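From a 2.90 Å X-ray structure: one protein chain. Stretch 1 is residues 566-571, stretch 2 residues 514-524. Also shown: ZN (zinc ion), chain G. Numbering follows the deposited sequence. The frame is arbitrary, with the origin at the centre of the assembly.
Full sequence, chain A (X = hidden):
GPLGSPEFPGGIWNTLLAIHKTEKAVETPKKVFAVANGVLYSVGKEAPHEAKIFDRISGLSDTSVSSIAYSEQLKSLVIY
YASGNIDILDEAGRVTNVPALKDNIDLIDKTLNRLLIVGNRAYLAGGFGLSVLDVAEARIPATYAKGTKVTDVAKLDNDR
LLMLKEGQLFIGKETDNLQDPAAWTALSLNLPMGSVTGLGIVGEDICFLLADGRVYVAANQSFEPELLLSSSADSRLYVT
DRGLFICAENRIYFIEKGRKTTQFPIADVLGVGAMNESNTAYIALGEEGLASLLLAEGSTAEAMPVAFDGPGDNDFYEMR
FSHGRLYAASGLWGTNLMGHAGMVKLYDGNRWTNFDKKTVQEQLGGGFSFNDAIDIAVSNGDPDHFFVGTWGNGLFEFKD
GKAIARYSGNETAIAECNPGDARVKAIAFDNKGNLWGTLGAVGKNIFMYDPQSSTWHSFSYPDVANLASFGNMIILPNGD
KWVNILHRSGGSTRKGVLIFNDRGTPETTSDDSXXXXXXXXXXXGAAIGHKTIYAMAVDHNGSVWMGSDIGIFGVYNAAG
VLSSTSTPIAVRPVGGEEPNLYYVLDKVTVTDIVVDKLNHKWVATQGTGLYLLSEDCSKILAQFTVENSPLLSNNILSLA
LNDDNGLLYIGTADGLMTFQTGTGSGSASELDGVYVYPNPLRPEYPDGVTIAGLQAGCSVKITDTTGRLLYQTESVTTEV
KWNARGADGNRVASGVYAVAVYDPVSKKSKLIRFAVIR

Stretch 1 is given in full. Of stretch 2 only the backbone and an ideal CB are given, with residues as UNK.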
# COMPACT_ATOMS: atom_id res chain seq x y z
N SER A 566 11.71 17.52 37.94
CA SER A 566 10.27 17.70 37.64
C SER A 566 9.77 16.71 36.55
O SER A 566 10.59 16.08 35.88
CB SER A 566 10.00 19.14 37.21
OG SER A 566 8.61 19.41 37.11
N THR A 567 8.43 16.55 36.39
CA THR A 567 7.86 15.66 35.36
C THR A 567 8.03 16.37 34.01
O THR A 567 7.67 17.54 33.91
CB THR A 567 6.38 15.29 35.65
OG1 THR A 567 6.27 14.76 36.98
CG2 THR A 567 5.80 14.28 34.64
N PRO A 568 8.59 15.70 32.98
CA PRO A 568 8.84 16.39 31.70
C PRO A 568 7.63 17.12 31.13
O PRO A 568 6.50 16.61 31.16
CB PRO A 568 9.29 15.27 30.74
CG PRO A 568 9.05 13.98 31.48
CD PRO A 568 9.12 14.32 32.94
N ILE A 569 7.89 18.35 30.64
CA ILE A 569 6.90 19.22 30.03
C ILE A 569 6.88 18.97 28.51
O ILE A 569 7.93 19.02 27.83
CB ILE A 569 7.15 20.72 30.37
CG1 ILE A 569 7.14 20.95 31.90
CG2 ILE A 569 6.13 21.63 29.66
CD1 ILE A 569 8.09 22.03 32.41
N ALA A 570 5.67 18.66 28.00
CA ALA A 570 5.29 18.44 26.60
C ALA A 570 4.60 19.67 26.08
O ALA A 570 3.75 20.23 26.77
CB ALA A 570 4.37 17.24 26.49
N VAL A 571 5.00 20.12 24.89
CA VAL A 571 4.44 21.30 24.24
C VAL A 571 3.54 20.87 23.09
O VAL A 571 4.02 20.24 22.13
CB VAL A 571 5.53 22.30 23.76
CG1 VAL A 571 4.92 23.49 23.04
CG2 VAL A 571 6.44 22.75 24.90
N UNK A 514 16.41 5.96 35.65
CA UNK A 514 15.21 5.72 34.83
C UNK A 514 14.04 6.53 35.31
O UNK A 514 13.91 6.83 36.50
CB UNK A 514 14.84 4.24 34.83
N UNK A 515 13.15 6.84 34.39
CA UNK A 515 11.94 7.56 34.72
C UNK A 515 10.82 7.05 33.87
O UNK A 515 10.83 7.20 32.65
CB UNK A 515 12.12 9.07 34.54
N UNK A 516 9.84 6.44 34.55
CA UNK A 516 8.63 5.99 33.90
C UNK A 516 7.57 7.15 33.97
O UNK A 516 7.15 7.58 35.07
CB UNK A 516 8.12 4.71 34.56
N UNK A 517 7.20 7.68 32.78
CA UNK A 517 6.25 8.78 32.63
C UNK A 517 4.97 8.22 31.94
O UNK A 517 4.84 8.20 30.72
CB UNK A 517 6.87 9.93 31.82
N UNK A 518 4.04 7.71 32.80
CA UNK A 518 2.73 7.15 32.48
C UNK A 518 1.89 8.18 31.73
O UNK A 518 1.16 7.82 30.80
CB UNK A 518 2.01 6.70 33.75
N UNK A 519 2.01 9.47 32.11
CA UNK A 519 1.33 10.61 31.48
C UNK A 519 2.19 11.87 31.59
O UNK A 519 2.72 12.19 32.66
CB UNK A 519 -0.04 10.85 32.12
N UNK A 520 2.32 12.58 30.45
CA UNK A 520 3.06 13.84 30.31
C UNK A 520 2.19 15.03 30.73
O UNK A 520 0.96 14.91 30.79
CB UNK A 520 3.54 14.02 28.87
N UNK A 521 2.84 16.17 31.01
CA UNK A 521 2.19 17.40 31.44
C UNK A 521 2.57 18.59 30.56
O UNK A 521 3.60 18.55 29.88
CB UNK A 521 2.55 17.70 32.90
N UNK A 522 1.76 19.66 30.60
CA UNK A 522 2.07 20.91 29.92
C UNK A 522 2.81 21.84 30.92
O UNK A 522 3.12 21.42 32.04
CB UNK A 522 0.80 21.57 29.38
N UNK A 523 3.07 23.11 30.52
CA UNK A 523 3.75 24.12 31.35
C UNK A 523 2.99 24.39 32.63
O UNK A 523 3.61 24.69 33.65
CB UNK A 523 3.92 25.43 30.57
N UNK A 524 1.65 24.26 32.59
CA UNK A 524 0.78 24.53 33.73
C UNK A 524 0.55 23.32 34.64
O UNK A 524 -0.22 23.41 35.59
CB UNK A 524 -0.57 25.04 33.22
ZN ZN G . 10.33 3.43 37.77

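Position 514 has extended backbone angles (-153/152) and no atom of stretch 1 within 5.5 Å of its CB, but a zinc ion, ZN, lies 5.4 Å from that CB, too far for Cys or Asp to bind it; His through NE2 suits best, and an extended Glu could just reach. It is His-514, whose NE2 binds ZN at 2.1 Å.

At 515, also extended, CA-to-CB points toward stretch 1 across a gap no short side chain would fill. The ring of Pro-568 offers only carbon there, which favours a long apolar residue, Leu, Met or Ile. Leu-515, with chi1 t and chi2 p, brings its CD2 to 3.8 Å from Pro-568 CD.

Position 516 is out of reach and unconstrained by stretch 1; it is Tyr-516.

At 517 the CB points toward stretch 1, 4.6 Å from Pro-568 CG and 5.3 Å from Thr-567 CG2. Two carbon neighbours this near suit a compact apolar group: Val, Ala, perhaps Ile. Val-517 uses its CG2, 4.3 Å from both Pro-568 CG and Thr-567 CG2.

Positions 518 and 519 find nothing of stretch 1 near CB, and at 519 the CB points away, so polar residues are as plausible as any. They are Glu-518 and Gln-519, the latter's amide hydrogen-bonded elsewhere in the structure.

At 520 CB points sideways, 4.1 Å from Ala-570 CB and 4.6 Å from Pro-568 O. The small methyl and the proline ring leave an apolar surface that Leu, Met or an aromatic could cover. Phe-520 does so: its CE1 lies 3.8 Å from Pro-568 CG, while Pro-568 O approaches the ring edge, 3.8 Å from CD1.

At 521 the backbone dominates. Ala-570 N donates to the carbonyl O of 521 at 2.8 Å and 175°, a nearly linear hydrogen bond within a single beta bridge, and Ile-569 CA adds a CA-H...O contact to that same oxygen at 3.4 Å. The extended angles (-126/161) and the nearby Thr-567 methyl suit Val, Ile or Thr. Val-521 places CG2 3.5 Å from Pro-568 O and 4.2 Å from Thr-567 CG2.

At 522 CB points away overall yet sits 4.2 Å from Ala-570 O. A small or polar residue would fit, and several would do. It is Asn-522, whose OD1 is hydrogen-bonded to a residue adjoining one of the stretches.

At 523 CB runs sideways, 4.5 Å from Ile-569 CG2; a long aliphatic stem, as in Lys, Arg or Met, could lie along that methyl. Arg-523 does this, CD reaching 3.7 Å from Ile-569 CG2.

Position 524 points away and is undetermined by stretch 1; it is Leu-524.

Stretch 2 514-524: HLYVEQFVNRL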
# COMPACT_ATOMS: atom_id res chain seq x y z
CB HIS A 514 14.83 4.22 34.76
CG HIS A 514 13.98 3.72 35.90
ND1 HIS A 514 14.55 3.25 37.07
CD2 HIS A 514 12.63 3.62 36.00
CE1 HIS A 514 13.54 2.90 37.84
NE2 HIS A 514 12.36 3.11 37.24
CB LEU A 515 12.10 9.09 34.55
CG LEU A 515 10.88 9.95 34.97
CD1 LEU A 515 10.78 10.04 36.49
CD2 LEU A 515 10.93 11.31 34.33
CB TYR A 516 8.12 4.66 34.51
CG TYR A 516 6.78 4.21 33.98
CD1 TYR A 516 6.53 4.15 32.61
CD2 TYR A 516 5.77 3.81 34.85
CE1 TYR A 516 5.29 3.74 32.12
CE2 TYR A 516 4.53 3.39 34.37
CZ TYR A 516 4.30 3.36 33.00
OH TYR A 516 3.09 2.95 32.53
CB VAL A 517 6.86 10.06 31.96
CG1 VAL A 517 7.61 9.75 30.69
CG2 VAL A 517 5.83 11.16 31.74
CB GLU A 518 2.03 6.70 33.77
CG GLU A 518 0.77 5.88 33.56
CD GLU A 518 -0.31 6.02 34.62
OE1 GLU A 518 -1.47 5.65 34.33
OE2 GLU A 518 0.00 6.50 35.74
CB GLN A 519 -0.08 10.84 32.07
CG GLN A 519 -0.94 11.87 31.32
CD GLN A 519 -1.51 11.41 29.99
OE1 GLN A 519 -1.83 12.23 29.12
NE2 GLN A 519 -1.69 10.11 29.79
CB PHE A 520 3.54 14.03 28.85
CG PHE A 520 4.79 13.27 28.47
CD1 PHE A 520 6.04 13.84 28.61
CD2 PHE A 520 4.71 11.98 27.97
CE1 PHE A 520 7.19 13.14 28.25
CE2 PHE A 520 5.86 11.27 27.61
CZ PHE A 520 7.09 11.86 27.75
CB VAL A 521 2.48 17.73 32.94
CG1 VAL A 521 1.82 16.72 33.87
CG2 VAL A 521 3.98 17.84 33.21
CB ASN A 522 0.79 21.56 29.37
CG ASN A 522 -0.15 22.14 30.40
OD1 ASN A 522 -0.27 21.66 31.54
ND2 ASN A 522 -0.87 23.19 30.02
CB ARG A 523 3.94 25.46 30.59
CG ARG A 523 4.85 25.39 29.34
CD ARG A 523 6.35 25.36 29.62
NE ARG A 523 6.89 26.65 30.07
CZ ARG A 523 8.19 26.94 30.15
NH1 ARG A 523 9.10 26.04 29.79
NH2 ARG A 523 8.59 28.13 30.58
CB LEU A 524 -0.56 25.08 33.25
CG LEU A 524 -0.46 26.31 32.37
CD1 LEU A 524 -1.76 26.58 31.68
CD2 LEU A 524 0.06 27.53 33.16
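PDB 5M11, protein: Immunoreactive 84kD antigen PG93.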